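Local coordinates for protein Uly1 (Catenovulum maritimum, PDB 7DRQ) that probably cleaves ulvan, a sulfated polysaccharide of green seaweeds, as a calcium-binding lyase of polysaccharide lyase family 24, at residues T11-F16 with G467-T472; Y38-N44 with W102-H108; Q197-L201 with W240-K244; T346-D350 with L361-T365; I411-E415 with L456-L460. All coordinates share one frame. Residue numbers count along the deposited sequence, not the author numbering.

Overall arrangement
Uly1 folds as a β-propeller of antiparallel blades. Interaction 1 spans nearly the whole chain: strand 3-15 joins the last blade beside strand 469-478, so the other four lie nested between its segments. Interactions 2, 3, 4 and 5 then follow in series. Interaction 2, centred about 15 Å from interaction 1, touches it through L15 and F16 against Y38 and N44. Interaction 5 lies about 19 Å from interaction 1, centre to centre, with T472 touching Y459 and L460. Interactions 3 and 4 each belong to a separate blade; 3 and 5 sit on opposite sides of the chain's centre, about 32 Å apart. N- and C-terminal strands thus share one blade: interaction 1 closes the ring, and interaction 5 packs the neighbouring blade of 403-436 on it.

Interaction 1 of 5, residues T11-F16 with G467-T472; sequences TDQALF and GDKRTT
This is the ring closure of the β-propeller: strand 3-15, from the N-terminus, adds an antiparallel edge to the blade built from C-terminal strands, next to 469-478. The chain turns a corner at D12; beyond it the short segments 13-15 and 469-472 cross at 109°, their axes 4.1 Å apart at closest. G467, with positive phi (71°), offers its O to R470 NE at 2.9 Å. D468 O accepts from F16 N at 3.2 Å. K469 faces L15 in a non-hydrogen-bonded pair, and its NZ salt-bridges back to OD1 of D468. R470 pairs with A14 through two bonds, R470 N to A14 O (2.8 Å) and A14 N to R470 O (2.9 Å); Q13 and A14 both lie opposite it, a classic β bulge. Its guanidinium lies over the F16 ring (chi1 t), a cation-pi stack with centres 3.9 Å apart and planes at 25°. T471 OG1 donates to D12 OD1 in a very short 2.5 Å bond. T472 resumes the ladder against T11, with T472 N 3.0 Å from T11 O.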
# COMPACT_ATOMS: atom_id res chain seq x y z
N THR A 11 16.43 -12.91 -0.59
CA THR A 11 17.73 -12.27 -0.54
C THR A 11 18.21 -12.26 0.90
O THR A 11 17.42 -12.37 1.84
CB THR A 11 17.69 -10.84 -1.10
OG1 THR A 11 19.00 -10.26 -1.10
CG2 THR A 11 16.78 -9.95 -0.26
N ASP A 12 19.53 -12.14 1.06
CA ASP A 12 20.16 -11.86 2.33
C ASP A 12 20.62 -10.42 2.42
O ASP A 12 21.33 -10.05 3.37
CB ASP A 12 21.36 -12.78 2.56
CG ASP A 12 20.97 -14.21 2.83
OD1 ASP A 12 20.05 -14.43 3.64
OD2 ASP A 12 21.58 -15.11 2.21
N GLN A 13 20.24 -9.59 1.44
CA GLN A 13 20.75 -8.22 1.35
C GLN A 13 19.63 -7.19 1.30
O GLN A 13 19.81 -6.11 0.73
CB GLN A 13 21.64 -8.07 0.12
CG GLN A 13 22.78 -9.05 0.05
CD GLN A 13 24.03 -8.41 -0.51
OE1 GLN A 13 23.98 -7.71 -1.53
NE2 GLN A 13 25.17 -8.63 0.15
N ALA A 14 18.46 -7.49 1.87
CA ALA A 14 17.37 -6.52 1.89
C ALA A 14 17.70 -5.36 2.82
O ALA A 14 18.19 -5.55 3.94
CB ALA A 14 16.07 -7.18 2.34
N LEU A 15 17.45 -4.15 2.34
CA LEU A 15 17.79 -2.95 3.11
C LEU A 15 16.94 -2.84 4.38
O LEU A 15 15.73 -3.07 4.36
CB LEU A 15 17.61 -1.70 2.25
CG LEU A 15 17.82 -0.36 2.97
CD1 LEU A 15 19.27 -0.23 3.45
CD2 LEU A 15 17.45 0.82 2.05
N PHE A 16 17.59 -2.49 5.48
CA PHE A 16 16.93 -2.27 6.75
C PHE A 16 17.55 -1.05 7.42
O PHE A 16 18.76 -0.84 7.33
CB PHE A 16 17.06 -3.50 7.65
CG PHE A 16 16.30 -3.40 8.94
CD1 PHE A 16 14.96 -3.74 8.99
CD2 PHE A 16 16.94 -3.00 10.11
CE1 PHE A 16 14.25 -3.66 10.19
CE2 PHE A 16 16.25 -2.92 11.30
CZ PHE A 16 14.90 -3.25 11.35
N GLY A 467 22.41 -5.22 11.51
CA GLY A 467 22.86 -4.26 10.52
C GLY A 467 21.79 -3.88 9.51
O GLY A 467 20.58 -4.10 9.69
N ASP A 468 22.25 -3.33 8.39
CA ASP A 468 21.37 -2.75 7.39
C ASP A 468 21.14 -3.68 6.19
O ASP A 468 20.67 -3.22 5.14
CB ASP A 468 21.91 -1.39 6.94
CG ASP A 468 23.33 -1.46 6.41
OD1 ASP A 468 23.85 -2.57 6.23
OD2 ASP A 468 23.93 -0.39 6.16
N LYS A 469 21.47 -4.96 6.33
CA LYS A 469 21.21 -5.98 5.32
C LYS A 469 20.56 -7.18 6.00
O LYS A 469 21.17 -7.80 6.89
CB LYS A 469 22.50 -6.41 4.61
CG LYS A 469 23.09 -5.33 3.71
CD LYS A 469 24.49 -5.71 3.24
CE LYS A 469 25.52 -5.60 4.36
NZ LYS A 469 25.74 -4.18 4.81
N ARG A 470 19.35 -7.52 5.59
CA ARG A 470 18.59 -8.57 6.25
C ARG A 470 18.07 -9.56 5.23
O ARG A 470 18.18 -9.36 4.01
CB ARG A 470 17.42 -7.99 7.05
CG ARG A 470 17.80 -6.86 7.99
CD ARG A 470 18.23 -7.39 9.33
NE ARG A 470 18.82 -6.37 10.20
CZ ARG A 470 18.25 -5.89 11.30
NH1 ARG A 470 17.06 -6.34 11.69
NH2 ARG A 470 18.88 -4.99 12.03
N THR A 471 17.47 -10.64 5.73
CA THR A 471 17.06 -11.76 4.89
C THR A 471 15.54 -11.78 4.77
O THR A 471 14.83 -11.68 5.78
CB THR A 471 17.56 -13.09 5.47
OG1 THR A 471 18.99 -13.09 5.45
CG2 THR A 471 17.04 -14.26 4.65
N THR A 472 15.04 -11.91 3.54
CA THR A 472 13.62 -12.03 3.29
C THR A 472 13.31 -13.36 2.64
O THR A 472 14.15 -13.96 1.96
CB THR A 472 13.09 -10.90 2.39
OG1 THR A 472 13.84 -10.90 1.18
CG2 THR A 472 13.26 -9.55 3.07

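Interaction 2 of 5, residues Y38-N44 with W102-H108; sequences YNYAYGN and WWVGETH
Y38 swings its ring (chi1 t, chi2 -24°) along the opposing backbone, so that CE1 lies 3.4 Å from G105 N and OH makes a weak 2.6 Å hydrogen bond to W102 O. The chains run parallel here, with Y40 level with G105 (CA-CA 4.1 Å): G105 N donates to N39 O at 2.7 Å and A41 N to G105 O at 3.0 Å. V104, chi1 t, puts CG1 4.0 Å from A41 CB. Past the ladder the chain bends at Y42 (phi/psi -128/-95). T107, chi1 p, presents OG1 to G43 N at 3.0 Å, while a water links Y42 N and G43 O with G105 O and T107 N. Y42 (chi1 m) offers its ring face to the edge of H108 (chi1 m), a T-shaped pair with centroids 4.3 Å apart and planes at 87°. E106 OE1 fixes that imidazole, accepting from H108 ND1 at 2.7 Å; E106 OE2 is hydrogen-bonded to H129 ND1. The whole is a short, weakly bonded two-stranded parallel pairing apart from the antiparallel propeller blades, tying the segment ahead of the blade of 53-91 to the loop that follows it.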
# COMPACT_ATOMS: atom_id res chain seq x y z
N TYR A 38 21.89 3.44 9.95
CA TYR A 38 20.87 3.96 9.02
C TYR A 38 19.65 4.39 9.82
O TYR A 38 18.77 3.59 10.13
CB TYR A 38 20.53 2.91 7.97
CG TYR A 38 20.00 3.47 6.66
CD1 TYR A 38 19.39 4.72 6.60
CD2 TYR A 38 20.09 2.73 5.49
CE1 TYR A 38 18.89 5.22 5.38
CE2 TYR A 38 19.61 3.21 4.29
CZ TYR A 38 19.01 4.45 4.24
OH TYR A 38 18.55 4.90 3.03
N ASN A 39 19.60 5.67 10.16
CA ASN A 39 18.47 6.20 10.91
C ASN A 39 17.24 6.28 10.00
O ASN A 39 17.29 5.97 8.81
CB ASN A 39 18.84 7.56 11.50
CG ASN A 39 20.05 7.47 12.39
OD1 ASN A 39 20.15 6.58 13.23
ND2 ASN A 39 21.00 8.38 12.20
N TYR A 40 16.11 6.69 10.58
CA TYR A 40 14.86 6.63 9.84
C TYR A 40 13.85 7.60 10.44
O TYR A 40 13.90 7.93 11.62
CB TYR A 40 14.30 5.20 9.83
CG TYR A 40 14.04 4.62 11.21
CD1 TYR A 40 15.05 3.95 11.90
CD2 TYR A 40 12.80 4.75 11.82
CE1 TYR A 40 14.82 3.42 13.17
CE2 TYR A 40 12.56 4.22 13.09
CZ TYR A 40 13.58 3.56 13.75
OH TYR A 40 13.35 3.03 15.01
N ALA A 41 12.92 8.05 9.60
CA ALA A 41 11.94 9.05 9.99
C ALA A 41 10.60 8.46 10.39
O ALA A 41 9.87 9.06 11.19
CB ALA A 41 11.73 10.05 8.85
N TYR A 42 10.26 7.28 9.88
CA TYR A 42 8.97 6.69 10.21
C TYR A 42 9.16 5.26 10.70
O TYR A 42 9.45 5.06 11.89
CB TYR A 42 8.05 6.78 8.99
CG TYR A 42 7.82 8.23 8.61
CD1 TYR A 42 6.94 9.01 9.34
CD2 TYR A 42 8.54 8.82 7.57
CE1 TYR A 42 6.75 10.34 9.02
CE2 TYR A 42 8.34 10.15 7.24
CZ TYR A 42 7.45 10.90 7.97
OH TYR A 42 7.25 12.23 7.64
N GLY A 43 9.04 4.27 9.81
CA GLY A 43 9.33 2.90 10.18
C GLY A 43 10.77 2.53 9.88
O GLY A 43 11.48 3.23 9.17
N ASN A 44 11.22 1.41 10.44
CA ASN A 44 12.59 0.99 10.20
C ASN A 44 12.70 -0.09 9.13
O ASN A 44 13.82 -0.49 8.80
CB ASN A 44 13.25 0.52 11.51
CG ASN A 44 12.56 -0.66 12.16
OD1 ASN A 44 11.71 -1.31 11.56
ND2 ASN A 44 12.95 -0.96 13.40
N TRP A 102 19.47 10.78 2.01
CA TRP A 102 19.38 9.35 1.76
C TRP A 102 19.83 8.52 2.95
O TRP A 102 19.54 7.32 2.98
CB TRP A 102 20.20 8.99 0.52
CG TRP A 102 21.59 9.54 0.53
CD1 TRP A 102 22.02 10.69 -0.08
CD2 TRP A 102 22.74 8.99 1.20
NE1 TRP A 102 23.36 10.88 0.16
CE2 TRP A 102 23.82 9.85 0.94
CE3 TRP A 102 22.95 7.84 1.98
CZ2 TRP A 102 25.11 9.60 1.44
CZ3 TRP A 102 24.22 7.60 2.47
CH2 TRP A 102 25.28 8.48 2.20
N TRP A 103 20.52 9.13 3.92
CA TRP A 103 20.90 8.43 5.15
C TRP A 103 19.79 8.42 6.20
O TRP A 103 20.01 7.89 7.30
CB TRP A 103 22.17 9.07 5.73
CG TRP A 103 21.96 10.54 5.98
CD1 TRP A 103 21.51 11.11 7.12
CD2 TRP A 103 22.13 11.60 5.03
NE1 TRP A 103 21.40 12.47 6.97
CE2 TRP A 103 21.78 12.80 5.69
CE3 TRP A 103 22.56 11.67 3.70
CZ2 TRP A 103 21.84 14.05 5.07
CZ3 TRP A 103 22.62 12.92 3.08
CH2 TRP A 103 22.25 14.09 3.76
N VAL A 104 18.62 8.99 5.91
CA VAL A 104 17.45 8.86 6.77
C VAL A 104 16.41 8.05 6.02
O VAL A 104 15.81 8.54 5.05
CB VAL A 104 16.89 10.22 7.20
CG1 VAL A 104 15.67 9.99 8.10
CG2 VAL A 104 17.94 11.03 7.92
N GLY A 105 16.16 6.83 6.49
CA GLY A 105 15.25 5.93 5.78
C GLY A 105 13.81 6.41 5.86
O GLY A 105 13.35 6.94 6.87
N GLU A 106 13.08 6.19 4.77
CA GLU A 106 11.76 6.80 4.59
C GLU A 106 10.80 5.71 4.10
O GLU A 106 10.74 5.40 2.91
CB GLU A 106 11.90 7.99 3.63
CG GLU A 106 10.69 8.53 2.93
CD GLU A 106 9.57 9.02 3.84
OE1 GLU A 106 8.96 8.17 4.50
OE2 GLU A 106 9.25 10.24 3.83
N THR A 107 10.03 5.11 5.03
CA THR A 107 9.21 3.96 4.67
C THR A 107 7.95 4.33 3.89
O THR A 107 7.23 3.42 3.46
CB THR A 107 8.82 3.13 5.91
OG1 THR A 107 8.33 3.99 6.95
CG2 THR A 107 10.03 2.33 6.42
N HIS A 108 7.65 5.62 3.68
CA HIS A 108 6.61 5.95 2.70
C HIS A 108 7.03 5.51 1.31
O HIS A 108 6.17 5.23 0.46
CB HIS A 108 6.32 7.45 2.66
CG HIS A 108 5.64 7.97 3.89
ND1 HIS A 108 6.35 8.38 5.01
CD2 HIS A 108 4.33 8.18 4.17
CE1 HIS A 108 5.49 8.80 5.93
NE2 HIS A 108 4.27 8.70 5.44
O HOH W 1 11.16 5.63 7.69

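Interaction 3 of 5, residues Q197-L201 with W240-K244; sequences QFSRL and WSHFK
In this propeller blade of four antiparallel strands, 201-208 to 239-245, the short helix 195-198 that leads into the first strand plugs against a break in the last. Q197 and F243 carry the contact between them. Near the helix end, with all three chi angles close to 180°, the Q197 side chain reaches straight across although the nearest CA atoms, those of Q197 and F243, are 7.0 Å apart. Q197 CG sits over the H242 ring, a CH-pi contact of 4.3 Å to the centroid, and H242 (chi1 t) is held by its own ND1 bonding to F243 O at 2.7 Å. F243, with chi1 at -93°, turns its ring into the blade: F243 CE2 lies 3.8 Å from F198 CE1 and 3.7 Å from L201 CD1, with the F198 and F243 planes oblique at 55°. L216 and V229 from the two middle strands add to this apolar packing. The polar anchor is Q197 OE1, which accepts from F243 N at 2.8 Å and from a water at 2.9 Å that also donates to S241 O at 2.8 Å.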
# COMPACT_ATOMS: atom_id res chain seq x y z
N GLN A 197 -0.66 17.15 -12.40
CA GLN A 197 -1.19 15.79 -12.27
C GLN A 197 -0.26 14.88 -11.48
O GLN A 197 -0.74 13.99 -10.76
CB GLN A 197 -1.44 15.18 -13.66
CG GLN A 197 -2.03 13.77 -13.62
CD GLN A 197 -2.31 13.15 -14.99
OE1 GLN A 197 -2.73 11.99 -15.07
NE2 GLN A 197 -2.06 13.91 -16.06
N PHE A 198 1.05 15.06 -11.58
CA PHE A 198 1.98 14.06 -11.05
C PHE A 198 2.79 14.53 -9.86
O PHE A 198 3.64 13.77 -9.38
CB PHE A 198 2.89 13.58 -12.18
CG PHE A 198 2.16 12.80 -13.21
CD1 PHE A 198 1.70 11.52 -12.92
CD2 PHE A 198 1.88 13.35 -14.45
CE1 PHE A 198 1.00 10.80 -13.86
CE2 PHE A 198 1.17 12.64 -15.39
CZ PHE A 198 0.73 11.37 -15.11
N SER A 199 2.55 15.73 -9.34
CA SER A 199 3.23 16.19 -8.15
C SER A 199 2.40 15.89 -6.90
O SER A 199 1.18 15.66 -6.97
CB SER A 199 3.53 17.68 -8.23
OG SER A 199 2.32 18.40 -8.32
N ARG A 200 3.08 15.90 -5.75
CA ARG A 200 2.46 15.69 -4.44
C ARG A 200 1.77 14.33 -4.33
O ARG A 200 0.72 14.21 -3.69
CB ARG A 200 1.49 16.82 -4.10
CG ARG A 200 2.16 18.18 -3.98
CD ARG A 200 1.20 19.21 -3.39
NE ARG A 200 1.90 20.33 -2.76
CZ ARG A 200 2.19 21.47 -3.39
NH1 ARG A 200 1.84 21.63 -4.65
NH2 ARG A 200 2.83 22.44 -2.75
N LEU A 201 2.36 13.30 -4.94
CA LEU A 201 1.77 11.96 -4.92
C LEU A 201 2.52 11.04 -3.95
O LEU A 201 3.75 11.09 -3.85
CB LEU A 201 1.77 11.36 -6.32
CG LEU A 201 0.92 12.05 -7.39
CD1 LEU A 201 1.07 11.35 -8.73
CD2 LEU A 201 -0.55 12.08 -6.98
N TRP A 240 -1.11 5.17 -19.80
CA TRP A 240 -2.17 5.23 -18.81
C TRP A 240 -3.09 6.41 -19.08
O TRP A 240 -2.70 7.40 -19.70
CB TRP A 240 -1.59 5.36 -17.41
CG TRP A 240 -0.76 4.18 -17.01
CD1 TRP A 240 0.48 3.84 -17.50
CD2 TRP A 240 -1.11 3.18 -16.05
NE1 TRP A 240 0.92 2.68 -16.89
CE2 TRP A 240 -0.04 2.26 -16.00
CE3 TRP A 240 -2.22 2.97 -15.23
CZ2 TRP A 240 -0.04 1.15 -15.15
CZ3 TRP A 240 -2.22 1.87 -14.38
CH2 TRP A 240 -1.15 0.97 -14.36
N SER A 241 -4.32 6.27 -18.62
CA SER A 241 -5.27 7.37 -18.66
C SER A 241 -4.86 8.47 -17.66
O SER A 241 -4.00 8.28 -16.79
CB SER A 241 -6.67 6.86 -18.35
OG SER A 241 -6.73 6.35 -17.02
N HIS A 242 -5.49 9.63 -17.82
CA HIS A 242 -5.31 10.73 -16.89
C HIS A 242 -5.86 10.36 -15.52
O HIS A 242 -6.92 9.75 -15.42
CB HIS A 242 -6.03 11.98 -17.42
CG HIS A 242 -5.70 13.25 -16.70
ND1 HIS A 242 -6.00 13.47 -15.38
CD2 HIS A 242 -5.13 14.40 -17.15
CE1 HIS A 242 -5.61 14.68 -15.03
NE2 HIS A 242 -5.09 15.27 -16.09
N PHE A 243 -5.13 10.72 -14.46
CA PHE A 243 -5.60 10.48 -13.10
C PHE A 243 -6.99 11.10 -12.91
O PHE A 243 -7.26 12.21 -13.38
CB PHE A 243 -4.64 11.10 -12.08
CG PHE A 243 -3.59 10.14 -11.56
CD1 PHE A 243 -3.94 8.88 -11.08
CD2 PHE A 243 -2.26 10.52 -11.55
CE1 PHE A 243 -2.97 8.02 -10.58
CE2 PHE A 243 -1.28 9.66 -11.07
CZ PHE A 243 -1.63 8.41 -10.58
N LYS A 244 -7.85 10.37 -12.22
CA LYS A 244 -9.21 10.80 -11.93
C LYS A 244 -9.39 10.89 -10.42
O LYS A 244 -8.96 9.99 -9.69
CB LYS A 244 -10.23 9.82 -12.54
CG LYS A 244 -11.68 10.15 -12.23
CD LYS A 244 -12.64 9.29 -13.04
CE LYS A 244 -12.65 9.73 -14.49
NZ LYS A 244 -13.09 11.15 -14.63
O HOH W 2 -1.94 9.22 -15.16

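Interaction 4 of 5, residues T346-D350 with L361-T365; sequences TGGFD and LIGQT
The contact is a break in antiparallel pairing inside a propeller blade: T346-F349 lies in the link between strands 343-344 and 350-353, which both pair with strand 359-369, and D350 opens the second of them. The end-to-end directions of 347-350 and 361-364 are 162° apart, and CA atoms close to 4.3 Å between F349 and G363. Regular pairing resumes at D350, a hydrogen-bonded pair with I362, where D350 N donates to I362 O at 3.1 Å and I362 N to D350 O at 2.8 Å. D350 CB and I362 CG1 meet at 3.9 Å on one face, and the D350 carboxylate goes on to K267 and the backbone N of L402. F349, chi1 t, lies on the other face; its CD1 is 3.1 Å from I362 O and its CZ edge 4.1 Å from L361 CD2, next to M293 of strand 290-298. Ahead of it G348, at phi/psi 80/14, presses its backbone against Q364; a CB there would fall 2.8 Å from Q364 CB, so glycine is required. G348 O lies 3.4 Å from G363 CA in a CA-H...O contact. Further back the chains part and water replaces direct bonding. One water accepts from T346 N (2.9 Å) and donates to G347 O (3.0 Å) and Q364 O (2.8 Å); a second spans G347 O at 2.7 Å and Q364 N at 3.0 Å.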
# COMPACT_ATOMS: atom_id res chain seq x y z
N THR A 346 -5.11 6.56 14.13
CA THR A 346 -3.92 6.81 13.33
C THR A 346 -3.55 5.66 12.41
O THR A 346 -2.58 5.77 11.66
CB THR A 346 -2.71 7.12 14.24
OG1 THR A 346 -2.59 6.11 15.24
CG2 THR A 346 -2.91 8.47 14.93
N GLY A 347 -4.29 4.56 12.45
CA GLY A 347 -3.97 3.41 11.63
C GLY A 347 -4.87 2.26 12.01
O GLY A 347 -5.84 2.43 12.75
N GLY A 348 -4.54 1.08 11.49
CA GLY A 348 -5.33 -0.09 11.80
C GLY A 348 -6.61 -0.22 11.02
O GLY A 348 -7.46 -1.03 11.39
N PHE A 349 -6.79 0.54 9.95
CA PHE A 349 -8.03 0.49 9.19
C PHE A 349 -7.86 -0.40 7.97
O PHE A 349 -6.85 -0.32 7.26
CB PHE A 349 -8.47 1.88 8.74
CG PHE A 349 -9.63 1.85 7.80
CD1 PHE A 349 -10.90 1.58 8.27
CD2 PHE A 349 -9.45 2.02 6.42
CE1 PHE A 349 -11.99 1.53 7.39
CE2 PHE A 349 -10.52 1.95 5.55
CZ PHE A 349 -11.80 1.72 6.03
N ASP A 350 -8.86 -1.24 7.72
CA ASP A 350 -8.86 -2.05 6.50
C ASP A 350 -10.28 -2.49 6.23
O ASP A 350 -11.17 -2.35 7.08
CB ASP A 350 -7.91 -3.25 6.61
CG ASP A 350 -7.49 -3.78 5.25
OD1 ASP A 350 -7.72 -3.10 4.23
OD2 ASP A 350 -6.93 -4.90 5.21
N LEU A 361 -15.29 -4.20 7.47
CA LEU A 361 -14.34 -3.13 7.76
C LEU A 361 -13.85 -3.24 9.20
O LEU A 361 -14.63 -3.53 10.11
CB LEU A 361 -14.94 -1.73 7.58
CG LEU A 361 -15.73 -1.52 6.28
CD1 LEU A 361 -17.24 -1.71 6.49
CD2 LEU A 361 -15.44 -0.13 5.73
N ILE A 362 -12.56 -2.97 9.40
CA ILE A 362 -11.97 -3.03 10.73
C ILE A 362 -11.25 -1.71 11.01
O ILE A 362 -10.86 -0.98 10.10
CB ILE A 362 -10.99 -4.21 10.89
CG1 ILE A 362 -9.83 -4.09 9.91
CG2 ILE A 362 -11.74 -5.53 10.69
CD1 ILE A 362 -8.71 -5.09 10.19
N GLY A 363 -11.10 -1.42 12.30
CA GLY A 363 -10.44 -0.20 12.73
C GLY A 363 -9.83 -0.37 14.10
O GLY A 363 -10.20 -1.27 14.87
N GLN A 364 -8.88 0.51 14.41
CA GLN A 364 -8.33 0.64 15.75
C GLN A 364 -8.58 2.07 16.22
O GLN A 364 -8.15 3.03 15.58
CB GLN A 364 -6.84 0.33 15.80
CG GLN A 364 -6.32 0.35 17.23
CD GLN A 364 -4.82 0.13 17.34
OE1 GLN A 364 -4.19 -0.39 16.41
NE2 GLN A 364 -4.25 0.51 18.48
N THR A 365 -9.28 2.20 17.34
CA THR A 365 -9.67 3.49 17.89
C THR A 365 -9.10 3.59 19.29
O THR A 365 -9.49 2.82 20.18
CB THR A 365 -11.19 3.64 17.90
OG1 THR A 365 -11.68 3.49 16.56
CG2 THR A 365 -11.62 5.02 18.46
O HOH W 3 -5.56 3.96 15.32
O HOH W 4 -8.55 2.60 12.32

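Interaction 5 of 5, residues I411-E415 with L456-L460; sequences IIGLE and LYYYL
The backbones stay far apart: strands 411-415 and 456-460 pass 10.1 Å from each other at closest, their directions 35° apart, both extended. They belong to different sheets, the blades of 403-436 and 444-478, so the contact is face-to-face packing between blades, made mainly by side chains. Among aliphatic pairs, I412 (chi1 m, chi2 t) brings CG2 to 3.9 Å from L456 CD2, and L414 (chi1 m, chi2 t) brings CD2 to 4.0 Å from L460 CD2. Contacts with the aromatic ring lie between these. Y458, its chi1 off the usual wells at -149° and chi2 near -6°, projects across the gap with I412 CG2 over one face, 4.0 Å from Y458 CE2, while L414 CD2 lies 4.0 Å from the same CE2. The tip passes beside G413, where Y458 OH is 3.5 Å from G413 CA. V449 and P419 also touch the Y458 side chain. With no hydrogen bond between the segments, the two blades hold together here by apolar fit, one tyrosine wedged between I412 and L414.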
# COMPACT_ATOMS: atom_id res chain seq x y z
N ILE A 411 -7.75 -13.24 8.88
CA ILE A 411 -6.70 -12.49 9.56
C ILE A 411 -5.42 -13.29 9.39
O ILE A 411 -5.41 -14.50 9.61
CB ILE A 411 -7.03 -12.30 11.05
CG1 ILE A 411 -8.25 -11.39 11.23
CG2 ILE A 411 -5.82 -11.74 11.81
CD1 ILE A 411 -8.92 -11.57 12.59
N ILE A 412 -4.35 -12.63 8.95
CA ILE A 412 -3.08 -13.29 8.67
C ILE A 412 -1.99 -12.47 9.34
O ILE A 412 -1.92 -11.25 9.16
CB ILE A 412 -2.82 -13.41 7.16
CG1 ILE A 412 -3.92 -14.25 6.49
CG2 ILE A 412 -1.42 -14.00 6.89
CD1 ILE A 412 -3.99 -14.07 4.98
N GLY A 413 -1.15 -13.13 10.12
CA GLY A 413 -0.18 -12.38 10.87
C GLY A 413 0.92 -13.26 11.41
O GLY A 413 1.06 -14.42 11.03
N LEU A 414 1.70 -12.67 12.31
CA LEU A 414 2.81 -13.35 12.96
C LEU A 414 2.51 -13.42 14.45
O LEU A 414 2.18 -12.41 15.07
CB LEU A 414 4.13 -12.62 12.71
CG LEU A 414 4.44 -12.45 11.22
CD1 LEU A 414 5.64 -11.52 10.98
CD2 LEU A 414 4.70 -13.82 10.58
N GLU A 415 2.62 -14.62 15.01
CA GLU A 415 2.48 -14.81 16.45
C GLU A 415 3.74 -15.50 16.93
O GLU A 415 4.07 -16.59 16.46
CB GLU A 415 1.24 -15.64 16.78
CG GLU A 415 0.94 -15.75 18.26
CD GLU A 415 -0.44 -16.30 18.52
OE1 GLU A 415 -1.42 -15.53 18.44
OE2 GLU A 415 -0.56 -17.52 18.77
N LEU A 456 -2.04 -17.99 -0.41
CA LEU A 456 -1.46 -16.88 0.34
C LEU A 456 0.03 -16.81 0.00
O LEU A 456 0.76 -17.79 0.19
CB LEU A 456 -1.67 -17.08 1.85
CG LEU A 456 -0.68 -16.45 2.85
CD1 LEU A 456 -0.69 -14.94 2.73
CD2 LEU A 456 -0.97 -16.87 4.30
N TYR A 457 0.46 -15.68 -0.54
CA TYR A 457 1.86 -15.40 -0.83
C TYR A 457 2.33 -14.45 0.26
O TYR A 457 1.90 -13.30 0.32
CB TYR A 457 2.01 -14.79 -2.23
CG TYR A 457 1.65 -15.78 -3.31
CD1 TYR A 457 0.32 -16.06 -3.61
CD2 TYR A 457 2.64 -16.48 -4.00
CE1 TYR A 457 -0.02 -16.99 -4.58
CE2 TYR A 457 2.31 -17.43 -4.97
CZ TYR A 457 0.98 -17.67 -5.25
OH TYR A 457 0.64 -18.60 -6.21
N TYR A 458 3.16 -14.97 1.17
CA TYR A 458 3.58 -14.22 2.35
C TYR A 458 5.04 -13.82 2.15
O TYR A 458 5.92 -14.67 2.10
CB TYR A 458 3.41 -15.06 3.62
CG TYR A 458 3.10 -14.28 4.87
CD1 TYR A 458 3.09 -12.89 4.87
CD2 TYR A 458 2.82 -14.95 6.07
CE1 TYR A 458 2.79 -12.19 6.03
CE2 TYR A 458 2.52 -14.26 7.22
CZ TYR A 458 2.51 -12.89 7.20
OH TYR A 458 2.21 -12.23 8.37
N TYR A 459 5.27 -12.52 2.06
CA TYR A 459 6.58 -11.94 1.76
C TYR A 459 7.11 -11.43 3.10
O TYR A 459 6.55 -10.50 3.68
CB TYR A 459 6.40 -10.85 0.71
CG TYR A 459 7.64 -10.20 0.13
CD1 TYR A 459 8.92 -10.68 0.38
CD2 TYR A 459 7.51 -9.08 -0.69
CE1 TYR A 459 10.05 -10.06 -0.17
CE2 TYR A 459 8.61 -8.46 -1.24
CZ TYR A 459 9.88 -8.94 -0.98
OH TYR A 459 10.95 -8.28 -1.55
N LEU A 460 8.18 -12.05 3.59
CA LEU A 460 8.50 -12.00 5.01
C LEU A 460 9.93 -11.54 5.27
O LEU A 460 10.85 -11.93 4.55
CB LEU A 460 8.32 -13.39 5.62
CG LEU A 460 6.88 -13.90 5.68
CD1 LEU A 460 6.84 -15.43 5.67
CD2 LEU A 460 6.16 -13.35 6.91